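Putative phosphosugar isomerases (Salmonella typhimurium LT2, PDB 3FKJ) probably binds a phosphorylated sugar through its SIS fold and may act as an isomerase. Local coordinates at residues R29-S32 with D33-K37; G121-Q125 with P126-L130; K85-G88 with K89-V93. All coordinates share one frame; numbering follows the deposited sequence.

Contact 1: R29-S32 with D33-K37; sequences RIIS and DILGK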
# COMPACT_ATOMS: atom_id res chain seq x y z
N ARG A 29 15.49 21.15 13.67
CA ARG A 29 16.22 20.84 14.91
C ARG A 29 16.26 19.34 15.17
O ARG A 29 17.29 18.79 15.56
CB ARG A 29 15.59 21.45 16.15
CG ARG A 29 15.47 22.95 16.23
CD ARG A 29 14.70 23.38 17.53
NE ARG A 29 13.46 22.62 17.77
CZ ARG A 29 13.37 21.47 18.45
NH1 ARG A 29 14.45 20.89 18.99
NH2 ARG A 29 12.20 20.87 18.59
N ILE A 30 15.14 18.67 14.96
CA ILE A 30 15.11 17.23 15.25
C ILE A 30 16.12 16.46 14.39
O ILE A 30 16.89 15.62 14.90
CB ILE A 30 13.69 16.65 15.18
CG1 ILE A 30 12.85 17.25 16.33
CG2 ILE A 30 13.72 15.10 15.26
CD1 ILE A 30 11.37 17.08 16.22
N ILE A 31 16.14 16.77 13.09
CA ILE A 31 16.97 16.03 12.14
C ILE A 31 18.46 16.37 12.31
O ILE A 31 19.30 15.46 12.19
CB ILE A 31 16.49 16.24 10.68
CG1 ILE A 31 15.02 15.75 10.53
CG2 ILE A 31 17.43 15.54 9.66
CD1 ILE A 31 14.71 14.28 11.03
N SER A 32 18.79 17.63 12.63
CA SER A 32 20.19 18.00 12.98
C SER A 32 20.67 17.27 14.23
O SER A 32 21.78 16.71 14.23
CB SER A 32 20.36 19.50 13.25
OG SER A 32 19.65 20.29 12.31
N ASP A 33 19.83 17.27 15.27
CA ASP A 33 20.18 16.57 16.50
C ASP A 33 20.46 15.10 16.25
O ASP A 33 21.46 14.56 16.69
CB ASP A 33 19.08 16.72 17.55
CG ASP A 33 19.60 16.51 18.97
OD1 ASP A 33 20.19 17.47 19.53
OD2 ASP A 33 19.44 15.40 19.52
N ILE A 34 19.58 14.44 15.51
CA ILE A 34 19.76 13.04 15.19
C ILE A 34 21.05 12.82 14.39
O ILE A 34 21.81 11.90 14.69
CB ILE A 34 18.57 12.49 14.41
CG1 ILE A 34 17.31 12.49 15.29
CG2 ILE A 34 18.91 11.11 13.85
CD1 ILE A 34 15.96 12.51 14.47
N LEU A 35 21.29 13.64 13.38
CA LEU A 35 22.52 13.48 12.56
C LEU A 35 23.82 13.69 13.34
O LEU A 35 24.86 13.15 12.97
CB LEU A 35 22.48 14.38 11.32
CG LEU A 35 21.54 13.83 10.23
CD1 LEU A 35 21.18 14.90 9.22
CD2 LEU A 35 22.15 12.61 9.56
N GLY A 36 23.76 14.47 14.41
CA GLY A 36 24.92 14.65 15.29
C GLY A 36 25.28 13.39 16.07
O GLY A 36 26.39 13.28 16.59
N LYS A 37 24.34 12.44 16.11
CA LYS A 37 24.46 11.23 16.93
C LYS A 37 24.46 9.90 16.15
O LYS A 37 24.82 8.87 16.71
CB LYS A 37 23.31 11.22 17.93
CG LYS A 37 23.32 12.38 18.89
CD LYS A 37 22.04 12.46 19.65
CE LYS A 37 22.14 13.42 20.84
NZ LYS A 37 20.83 13.42 21.61
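I30 and I34 lie side by side one turn apart on helix 22-35, both pointing the same way, and the branch methyl CG2 of I30 meets the chain-end methyl CD1 of I34 at 3.5 Å. I30 turns this methyl to I34 because CG2 stands anti to the backbone N while CG1 takes the place beside it (chi1 -67°). I31 comes at I34 differently: the two side chains cross at a slant, and only their CD1 methyls approach, at 4.1 Å. The other branch of I31 serves L35, its CG2 lying 3.8 Å from L35 CD1. I31 therefore divides its two methyl ends between the residues three and four positions further on. Beneath these side chains runs the alpha-helical backbone, with D33 N bonded to R29 O at 3.0 Å and L35 N to I31 O at 2.9 Å. The last of the four such bonds, G36 N to S32 O, is more bent, at 143°. On the polar flank K37 reaches back with an extended chain, and its NZ forms a salt bridge of 3.2 Å with D33 OD2, on the syn side of the carboxylate. The same oxygen accepts a hydrogen bond from Y136 OH, while S32 OG turns to R28 O and Q169. The isoleucines are covered by I120 and I138 of the sheet and by I166 of helix 155-170. Chemically the helix is two-sided: branched aliphatic groups seal it to the sheet, and the shared carboxylate of D33, probably ionised beside K37, ties its C-terminal end to strand 136-139.

Contact 2: G121-Q125 with P126-L130; sequences GLVYQ and PDTPL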
# COMPACT_ATOMS: atom_id res chain seq x y z
N GLY A 121 8.11 10.97 17.56
CA GLY A 121 6.70 10.76 17.85
C GLY A 121 5.88 12.00 17.57
O GLY A 121 6.15 13.06 18.17
N LEU A 122 4.88 11.87 16.68
CA LEU A 122 3.89 12.93 16.44
C LEU A 122 2.63 12.64 17.28
O LEU A 122 2.02 11.56 17.17
CB LEU A 122 3.53 13.00 14.94
CG LEU A 122 4.48 13.60 13.90
CD1 LEU A 122 5.82 12.90 13.87
CD2 LEU A 122 3.82 13.46 12.55
N VAL A 123 2.25 13.59 18.13
CA VAL A 123 1.08 13.44 19.01
C VAL A 123 0.23 14.69 18.95
O VAL A 123 0.73 15.76 18.64
CB VAL A 123 1.46 13.16 20.51
CG1 VAL A 123 2.35 11.92 20.64
CG2 VAL A 123 2.12 14.38 21.16
N TYR A 124 -1.06 14.55 19.21
CA TYR A 124 -1.91 15.71 19.40
C TYR A 124 -1.95 16.05 20.91
O TYR A 124 -1.84 17.22 21.31
CB TYR A 124 -3.32 15.46 18.85
CG TYR A 124 -4.30 16.57 19.18
CD1 TYR A 124 -4.10 17.86 18.72
CD2 TYR A 124 -5.42 16.32 19.96
CE1 TYR A 124 -4.98 18.88 19.02
CE2 TYR A 124 -6.32 17.34 20.27
CZ TYR A 124 -6.09 18.62 19.79
OH TYR A 124 -6.97 19.64 20.09
N GLN A 125 -2.10 15.00 21.72
CA GLN A 125 -2.13 15.09 23.17
C GLN A 125 -0.74 14.81 23.74
O GLN A 125 -0.24 13.70 23.56
CB GLN A 125 -3.09 14.04 23.72
CG GLN A 125 -4.56 14.28 23.41
CD GLN A 125 -5.22 15.23 24.42
OE1 GLN A 125 -4.60 15.61 25.44
NE2 GLN A 125 -6.46 15.61 24.15
N PRO A 126 -0.13 15.79 24.45
CA PRO A 126 1.16 15.57 25.12
C PRO A 126 1.05 14.68 26.37
O PRO A 126 -0.05 14.41 26.86
CB PRO A 126 1.58 16.98 25.50
CG PRO A 126 0.33 17.75 25.60
CD PRO A 126 -0.62 17.16 24.65
N ASP A 127 2.21 14.21 26.85
CA ASP A 127 2.29 13.28 27.99
C ASP A 127 1.52 11.97 27.79
O ASP A 127 1.16 11.30 28.75
CB ASP A 127 1.82 13.95 29.30
CG ASP A 127 2.67 15.13 29.69
OD1 ASP A 127 2.85 16.04 28.86
OD2 ASP A 127 3.14 15.15 30.85
N THR A 128 1.28 11.62 26.54
CA THR A 128 0.55 10.41 26.22
C THR A 128 1.56 9.28 26.01
O THR A 128 2.76 9.54 25.84
CB THR A 128 -0.37 10.69 25.05
OG1 THR A 128 0.35 11.33 23.98
CG2 THR A 128 -1.52 11.61 25.55
N PRO A 129 1.11 8.01 26.12
CA PRO A 129 2.05 6.87 26.17
C PRO A 129 3.11 6.78 25.05
O PRO A 129 4.21 6.26 25.28
CB PRO A 129 1.12 5.65 26.12
CG PRO A 129 -0.12 6.12 26.71
CD PRO A 129 -0.27 7.56 26.29
N LEU A 130 2.78 7.27 23.86
CA LEU A 130 3.75 7.26 22.76
C LEU A 130 5.02 8.02 23.15
O LEU A 130 6.12 7.60 22.82
CB LEU A 130 3.13 7.83 21.47
CG LEU A 130 4.03 7.91 20.23
CD1 LEU A 130 4.63 6.53 19.99
CD2 LEU A 130 3.23 8.40 19.02
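From G121 to V123 the backbone is extended as the end of strand 118-123, then it bends at Y124 and doubles back through P126 and D127, the latter with positive phi (58°), so that L130 comes to rest with its CA 6.7 Å from that of G121. Two side chains of the returning arm face the strand. L130 brings its CD2 methyl to V123 CG1 at 4.0 Å, the two side chains crossing aslant, and the same methyl sits 3.9 Å from L122 O. V123 also holds CG1 3.9 Å from T128 OG1, the valine and threonine sliding past each other in opposite directions. T128 closes the bend itself: its OG1 donates to Q125 O at 2.5 Å, so short that the exact length is doubtful. With chi1 at 50°, that hydroxyl is tucked between the backbone N and carbonyl carbon of T128, leaving CG2 to lean on Q125 CB at 3.4 Å. Here one threonine uses both branches on one residue, the hydroxyl on its carbonyl and the methyl on its side chain. Outside the bend, Y124 meets W142 edge-to-face, V123 packs against I137 and E139, and L130 rests on S97 and on A109 of helix 103-115. Backbone bonds from G121 and V123 to I138 fix the strand to its neighbour 136-139. The turn lies at the C-terminal end of a parallel strand and leads into the short helix 129-132, the first half of a beta-alpha-beta crossover to strand 136-139, as expected in the alpha/beta sandwich of a SIS domain.

Contact 3: K85-G88 with K89-V93; sequences KALG and KNSVV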
# COMPACT_ATOMS: atom_id res chain seq x y z
N LYS A 85 14.82 -6.92 9.88
CA LYS A 85 16.18 -7.02 10.37
C LYS A 85 16.98 -5.79 10.00
O LYS A 85 17.98 -5.53 10.62
CB LYS A 85 16.85 -8.28 9.84
CG LYS A 85 16.32 -9.53 10.51
CD LYS A 85 17.04 -10.77 10.03
CE LYS A 85 16.50 -11.98 10.77
NZ LYS A 85 17.11 -13.27 10.32
N ALA A 86 16.52 -5.02 9.02
CA ALA A 86 17.21 -3.78 8.64
C ALA A 86 17.10 -2.68 9.67
O ALA A 86 17.83 -1.70 9.58
CB ALA A 86 16.72 -3.26 7.30
N LEU A 87 16.16 -2.79 10.63
CA LEU A 87 16.03 -1.76 11.67
C LEU A 87 17.22 -1.76 12.65
O LEU A 87 17.58 -2.80 13.21
CB LEU A 87 14.71 -1.93 12.42
CG LEU A 87 14.35 -0.87 13.47
CD1 LEU A 87 13.95 0.46 12.84
CD2 LEU A 87 13.24 -1.42 14.37
N GLY A 88 17.82 -0.60 12.88
CA GLY A 88 18.92 -0.50 13.82
C GLY A 88 19.44 0.90 14.07
O GLY A 88 18.71 1.88 13.91
N LYS A 89 20.72 0.97 14.44
CA LYS A 89 21.39 2.16 14.95
C LYS A 89 21.23 3.38 14.09
O LYS A 89 21.08 4.47 14.62
CB LYS A 89 22.88 1.91 15.05
CG LYS A 89 23.40 1.46 16.40
CD LYS A 89 24.86 0.97 16.28
CE LYS A 89 25.70 1.80 15.27
NZ LYS A 89 27.18 1.61 15.44
N ASN A 90 21.31 3.18 12.77
CA ASN A 90 21.23 4.25 11.77
C ASN A 90 19.88 4.36 11.05
O ASN A 90 19.78 4.86 9.92
CB ASN A 90 22.38 4.08 10.78
CG ASN A 90 23.74 4.21 11.45
OD1 ASN A 90 24.01 5.17 12.19
ND2 ASN A 90 24.60 3.23 11.22
N SER A 91 18.84 3.88 11.73
CA SER A 91 17.45 4.04 11.30
C SER A 91 16.78 5.14 12.11
O SER A 91 17.15 5.40 13.24
CB SER A 91 16.65 2.74 11.52
OG SER A 91 17.23 1.62 10.87
N VAL A 92 15.79 5.77 11.49
CA VAL A 92 14.87 6.69 12.14
C VAL A 92 13.46 6.14 11.93
O VAL A 92 13.06 5.74 10.82
CB VAL A 92 14.99 8.12 11.58
CG1 VAL A 92 13.90 9.02 12.15
CG2 VAL A 92 16.43 8.69 11.86
N VAL A 93 12.72 6.05 13.02
CA VAL A 93 11.34 5.55 12.98
C VAL A 93 10.44 6.69 13.42
O VAL A 93 10.61 7.27 14.50
CB VAL A 93 11.13 4.27 13.83
CG1 VAL A 93 9.65 3.79 13.74
CG2 VAL A 93 12.12 3.16 13.39
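G88 and S91 close a type I beta turn that delivers the chain into strand 91-97, the middle strand of the five-stranded parallel sheet in this SIS domain. Two hydrogen bonds hold it. The classical one runs from S91 N to G88 O at 3.0 Å, with the donor well above the carbonyl plane (49° out of it), away from the lone pairs. The second goes from G88 N to S91 OG at 3.1 Å and is straighter, at 160°. Through both its NH and its hydroxyl, S91 thus grips the two backbone polar atoms of the same glycine. Its OG reaches G88 because it lies beside its own backbone N and anti to the carbonyl carbon (chi1 -56°). Further bonds fasten the turn and the first strand residue to their surroundings: N90 OD1 receives the NH of N39, and S91 O receives the side-chain amide of Q38. Charge appears at K85, the first residue of 85-88, which forms a salt bridge with E65 of the second subunit, so the loop also takes part in the dimer interface. The apolar part is carried by L87, whose CG stands anti to the backbone N, which lets CD1 reach the side chains of S91 and V93. CD1 touches S91 CB at 3.8 Å, while W44 and F79 also pack on the leucine. L87 and V93 cross at about a right angle, and the packing between them is tight: L87 CD1 lies 3.3 Å from V93 CG2, less than usual van der Waals separation.

How the contacts relate
All three contacts are local and serve the five-stranded sheet. Each has a buried apolar side (I30, I31 and I34; V123 and L130; L87 and V93) and an exposed one (K37; Q125 and P126; K89). Contact 1 is helical, lying over one face of the sheet; contacts 2 and 3 belong to neighbouring strands 118-123 and 91-97, at the exit of the first and the entry of the second. Contacts 1 and 3 meet directly, I34 CG2 packing on V92 CG2 at 4.0 Å, whereas contact 2 touches neither. Chemistry follows place: repeating backbone bonds and an ion pair in contact 1, a threonine hydroxyl closing contact 2, a type I turn with a serine hydroxyl added in contact 3, which alone reaches the second subunit.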